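Thiamine phosphate pyrophosphorylase (Bacteroides thetaiotaomicron VPI-5482, PDB 3CEU) probably makes thiamine phosphate, joining the pyrimidine and thiazole halves of the vitamin with release of diphosphate, as a barrel-shaped enzyme of thiamine diphosphate biosynthesis. Local coordinates at residues His54-Phe63 against Phe69-Asn80. Residues are numbered along the deposited sequence; the frame is centred on the assembly and turned at random.
Sequences HRRIVTHEHF and FNLMGIHLNARN
His60, just after strand 57-59, stacks on His75 of the neighbouring parallel strand 73-75; the side chains run side by side in the same direction and the rings form an offset stack with planes at 29°. His75 CB sits over one face of the His60 ring, 3.7 Å from its centroid, and CD2 continues the overlap to within 3.3 Å of His60 CE1. Two residues after His75, Asn77 ND2 grips two backbone carbonyls. It donates to His60 O at 2.9 Å, on a lone pair and within the amide's own plane, and to His75 O of its own segment, while Asn77 OD1 accepts from Asn80 N in an Asx motif. Replacing Asn77 by an alanine would probably leave His60 O without this donor and set the turn through Asn80 freer to move. On the other side of the sheet, Ile74 has CG1 wedged between backbone N and carbonyl carbon (chi1 65°), bringing CD1 over the centre of the Phe63 ring. The strands themselves are tied by Thr59 N to Gly73 O and His75 N to Thr59 O, each 3.2 Å, and Met72 N, just before strand 73-75, reaches Ile57 O at 2.8 Å. At the far end, His54 ND1 donates to Phe69 O at 2.6 Å, just after helix 65-68 of this beta-alpha-beta crossover in the TIM barrel. Farther out, His31 bonds His60 NE2, whereas Ser92 and Ser94 hold the two nitrogens of His75. With both imidazoles anchored by neighbouring strands and stacked on each other, their rotation is probably fixed.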
loop_
_atom_site.group_PDB
_atom_site.type_symbol
_atom_site.label_atom_id
_atom_site.label_comp_id
_atom_site.label_asym_id
_atom_site.label_seq_id
_atom_site.Cartn_x
_atom_site.Cartn_y
_atom_site.Cartn_z
ATOM N N HIS A 54 4.565 2.641 -13.798
ATOM C CA HIS A 54 5.480 1.698 -13.169
ATOM C C HIS A 54 6.240 2.241 -11.971
ATOM O O HIS A 54 6.494 1.494 -11.024
ATOM C CB HIS A 54 6.463 1.122 -14.194
ATOM C CG HIS A 54 5.836 0.124 -15.112
ATOM N ND1 HIS A 54 6.572 -0.687 -15.951
ATOM C CD2 HIS A 54 4.538 -0.194 -15.328
ATOM C CE1 HIS A 54 5.753 -1.460 -16.640
ATOM N NE2 HIS A 54 4.511 -1.181 -16.281
ATOM N N ARG A 55 6.594 3.525 -11.988
ATOM C CA ARG A 55 7.319 4.102 -10.857
ATOM C C ARG A 55 6.398 4.414 -9.679
ATOM O O ARG A 55 6.767 5.172 -8.783
ATOM C CB ARG A 55 8.058 5.381 -11.257
ATOM C CG ARG A 55 7.186 6.624 -11.354
ATOM C CD ARG A 55 6.758 6.847 -12.784
ATOM N NE ARG A 55 6.846 8.254 -13.157
ATOM C CZ ARG A 55 7.046 8.673 -14.403
ATOM N NH1 ARG A 55 7.180 7.789 -15.389
ATOM N NH2 ARG A 55 7.117 9.973 -14.666
ATOM N N ARG A 56 5.203 3.829 -9.688
ATOM C CA ARG A 56 4.224 4.029 -8.618
ATOM C C ARG A 56 3.919 2.674 -7.968
ATOM O O ARG A 56 3.072 2.577 -7.082
ATOM C CB ARG A 56 2.927 4.601 -9.191
ATOM C CG ARG A 56 3.033 5.992 -9.794
ATOM C CD ARG A 56 2.805 7.058 -8.745
ATOM N NE ARG A 56 2.537 8.363 -9.333
ATOM C CZ ARG A 56 2.394 9.480 -8.627
ATOM N NH1 ARG A 56 2.492 9.441 -7.303
ATOM N NH2 ARG A 56 2.169 10.637 -9.243
ATOM N N ILE A 57 4.621 1.639 -8.424
ATOM C CA ILE A 57 4.440 0.275 -7.929
ATOM C C ILE A 57 5.640 -0.255 -7.124
ATOM O O ILE A 57 6.785 -0.096 -7.534
ATOM C CB ILE A 57 4.182 -0.689 -9.122
ATOM C CG1 ILE A 57 2.934 -0.241 -9.885
ATOM C CG2 ILE A 57 4.032 -2.125 -8.624
ATOM C CD1 ILE A 57 2.686 -1.003 -11.177
ATOM N N VAL A 58 5.357 -0.872 -5.979
ATOM C CA VAL A 58 6.380 -1.467 -5.126
ATOM C C VAL A 58 6.044 -2.946 -5.105
ATOM O O VAL A 58 4.871 -3.307 -4.963
ATOM C CB VAL A 58 6.314 -0.926 -3.683
ATOM C CG1 VAL A 58 7.412 -1.566 -2.838
ATOM C CG2 VAL A 58 6.459 0.594 -3.668
ATOM N N THR A 59 7.047 -3.807 -5.259
ATOM C CA THR A 59 6.781 -5.255 -5.276
ATOM C C THR A 59 7.305 -5.994 -4.051
ATOM O O THR A 59 8.385 -5.690 -3.547
ATOM C CB THR A 59 7.390 -5.928 -6.528
ATOM O OG1 THR A 59 7.159 -7.339 -6.466
ATOM C CG2 THR A 59 8.883 -5.667 -6.625
ATOM N N HIS A 60 6.534 -6.967 -3.583
ATOM C CA HIS A 60 6.922 -7.752 -2.426
ATOM C C HIS A 60 7.591 -9.062 -2.832
ATOM O O HIS A 60 8.080 -9.811 -1.989
ATOM C CB HIS A 60 5.706 -8.066 -1.543
ATOM C CG HIS A 60 5.075 -6.859 -0.924
ATOM N ND1 HIS A 60 4.494 -6.883 0.328
ATOM C CD2 HIS A 60 4.914 -5.597 -1.389
ATOM C CE1 HIS A 60 4.004 -5.687 0.604
ATOM N NE2 HIS A 60 4.245 -4.889 -0.422
ATOM N N GLU A 61 7.621 -9.343 -4.125
ATOM C CA GLU A 61 8.235 -10.579 -4.583
ATOM C C GLU A 61 9.106 -10.331 -5.796
ATOM O O GLU A 61 9.031 -9.270 -6.409
ATOM C CB GLU A 61 7.145 -11.617 -4.907
ATOM C CG GLU A 61 6.479 -12.265 -3.672
ATOM C CD GLU A 61 5.416 -11.394 -3.004
ATOM O OE1 GLU A 61 5.135 -11.616 -1.800
ATOM O OE2 GLU A 61 4.853 -10.510 -3.684
ATOM N N HIS A 62 9.948 -11.301 -6.133
ATOM C CA HIS A 62 10.810 -11.177 -7.303
ATOM C C HIS A 62 11.305 -9.752 -7.461
ATOM O O HIS A 62 10.875 -9.010 -8.354
ATOM C CB HIS A 62 10.032 -11.603 -8.539
ATOM C CG HIS A 62 9.398 -12.947 -8.395
ATOM N ND1 HIS A 62 10.118 -14.074 -8.056
ATOM C CD2 HIS A 62 8.110 -13.345 -8.516
ATOM C CE1 HIS A 62 9.300 -15.107 -7.975
ATOM N NE2 HIS A 62 8.075 -14.692 -8.250
ATOM N N PHE A 63 12.219 -9.388 -6.577
ATOM C CA PHE A 63 12.793 -8.060 -6.560
ATOM C C PHE A 63 13.496 -7.686 -7.864
ATOM O O PHE A 63 13.671 -6.507 -8.157
ATOM C CB PHE A 63 13.747 -7.944 -5.362
ATOM C CG PHE A 63 13.050 -7.976 -4.013
ATOM C CD1 PHE A 63 13.749 -8.336 -2.865
ATOM C CD2 PHE A 63 11.713 -7.604 -3.886
ATOM C CE1 PHE A 63 13.140 -8.315 -1.611
ATOM C CE2 PHE A 63 11.091 -7.578 -2.632
ATOM C CZ PHE A 63 11.807 -7.937 -1.490
ATOM N N PHE A 69 11.123 -3.860 -14.839
ATOM C CA PHE A 69 9.965 -3.080 -15.281
ATOM C C PHE A 69 9.922 -1.634 -14.814
ATOM O O PHE A 69 8.886 -0.969 -14.917
ATOM C CB PHE A 69 8.676 -3.780 -14.860
ATOM C CG PHE A 69 8.425 -5.050 -15.599
ATOM C CD1 PHE A 69 9.093 -6.217 -15.245
ATOM C CD2 PHE A 69 7.552 -5.069 -16.689
ATOM C CE1 PHE A 69 8.901 -7.398 -15.969
ATOM C CE2 PHE A 69 7.348 -6.236 -17.423
ATOM C CZ PHE A 69 8.028 -7.410 -17.062
ATOM N N ASN A 70 11.059 -1.155 -14.322
ATOM C CA ASN A 70 11.217 0.211 -13.827
ATOM C C ASN A 70 10.250 0.532 -12.690
ATOM O O ASN A 70 9.667 1.620 -12.635
ATOM C CB ASN A 70 11.040 1.224 -14.957
ATOM C CG ASN A 70 11.441 2.623 -14.535
ATOM O OD1 ASN A 70 12.553 2.829 -14.041
ATOM N ND2 ASN A 70 10.547 3.592 -14.727
ATOM N N LEU A 71 10.085 -0.430 -11.787
ATOM C CA LEU A 71 9.202 -0.255 -10.649
ATOM C C LEU A 71 9.790 0.799 -9.716
ATOM O O LEU A 71 10.950 1.202 -9.855
ATOM C CB LEU A 71 9.030 -1.576 -9.894
ATOM C CG LEU A 71 8.580 -2.795 -10.708
ATOM C CD1 LEU A 71 8.466 -3.991 -9.777
ATOM C CD2 LEU A 71 7.253 -2.520 -11.392
HETATM N N MSE A 72 8.977 1.242 -8.768
HETATM C CA MSE A 72 9.388 2.248 -7.805
HETATM C C MSE A 72 10.458 1.720 -6.852
HETATM O O MSE A 72 11.483 2.372 -6.636
HETATM C CB MSE A 72 8.169 2.714 -7.010
HETATM C CG MSE A 72 8.433 3.879 -6.074
HETATM SE SE MSE A 72 6.796 4.627 -5.309
HETATM C CE MSE A 72 7.049 4.100 -3.460
ATOM N N GLY A 73 10.208 0.540 -6.287
ATOM C CA GLY A 73 11.140 -0.066 -5.350
ATOM C C GLY A 73 10.631 -1.401 -4.812
ATOM O O GLY A 73 9.763 -2.033 -5.410
ATOM N N ILE A 74 11.159 -1.823 -3.668
ATOM C CA ILE A 74 10.777 -3.091 -3.077
ATOM C C ILE A 74 10.338 -2.968 -1.616
ATOM O O ILE A 74 10.686 -2.004 -0.916
ATOM C CB ILE A 74 11.942 -4.077 -3.136
ATOM C CG1 ILE A 74 13.091 -3.558 -2.268
ATOM C CG2 ILE A 74 12.407 -4.242 -4.574
ATOM C CD1 ILE A 74 14.216 -4.537 -2.064
ATOM N N HIS A 75 9.575 -3.958 -1.160
ATOM C CA HIS A 75 9.091 -3.991 0.219
ATOM C C HIS A 75 9.576 -5.287 0.828
ATOM O O HIS A 75 9.083 -6.355 0.488
ATOM C CB HIS A 75 7.566 -3.965 0.262
ATOM C CG HIS A 75 7.014 -3.662 1.614
ATOM N ND1 HIS A 75 7.082 -2.408 2.177
ATOM C CD2 HIS A 75 6.379 -4.448 2.518
ATOM C CE1 HIS A 75 6.509 -2.429 3.364
ATOM N NE2 HIS A 75 6.073 -3.654 3.598
ATOM N N LEU A 76 10.545 -5.202 1.726
ATOM C CA LEU A 76 11.075 -6.405 2.352
ATOM C C LEU A 76 10.007 -7.084 3.201
ATOM O O LEU A 76 9.196 -6.420 3.837
ATOM C CB LEU A 76 12.287 -6.050 3.212
ATOM C CG LEU A 76 13.315 -5.205 2.475
ATOM C CD1 LEU A 76 14.457 -4.847 3.419
ATOM C CD2 LEU A 76 13.830 -5.955 1.262
ATOM N N ASN A 77 10.004 -8.412 3.201
ATOM C CA ASN A 77 9.019 -9.143 3.981
ATOM C C ASN A 77 9.512 -10.537 4.336
ATOM O O ASN A 77 10.573 -10.959 3.884
ATOM C CB ASN A 77 7.693 -9.204 3.217
ATOM C CG ASN A 77 7.796 -9.993 1.932
ATOM O OD1 ASN A 77 7.807 -11.227 1.944
ATOM N ND2 ASN A 77 7.879 -9.286 0.813
ATOM N N ALA A 78 8.739 -11.242 5.153
ATOM C CA ALA A 78 9.110 -12.576 5.609
ATOM C C ALA A 78 9.663 -13.478 4.513
ATOM O O ALA A 78 10.735 -14.066 4.669
ATOM C CB ALA A 78 7.919 -13.245 6.280
ATOM N N ARG A 79 8.945 -13.581 3.403
ATOM C CA ARG A 79 9.385 -14.441 2.316
ATOM C C ARG A 79 10.566 -13.847 1.546
ATOM O O ARG A 79 11.383 -14.583 0.990
ATOM C CB ARG A 79 8.196 -14.742 1.392
ATOM C CG ARG A 79 7.094 -15.562 2.092
ATOM C CD ARG A 79 5.761 -15.491 1.358
ATOM N NE ARG A 79 5.335 -14.102 1.210
ATOM C CZ ARG A 79 5.075 -13.290 2.231
ATOM N NH1 ARG A 79 5.186 -13.731 3.482
ATOM N NH2 ARG A 79 4.726 -12.028 2.009
ATOM N N ASN A 80 10.672 -12.522 1.535
ATOM C CA ASN A 80 11.778 -11.862 0.842
ATOM C C ASN A 80 12.343 -10.810 1.788
ATOM O O ASN A 80 12.123 -9.616 1.618
ATOM C CB ASN A 80 11.279 -11.244 -0.458
ATOM C CG ASN A 80 10.483 -12.240 -1.304
ATOM O OD1 ASN A 80 9.298 -12.479 -1.045
ATOM N ND2 ASN A 80 11.133 -12.838 -2.301
#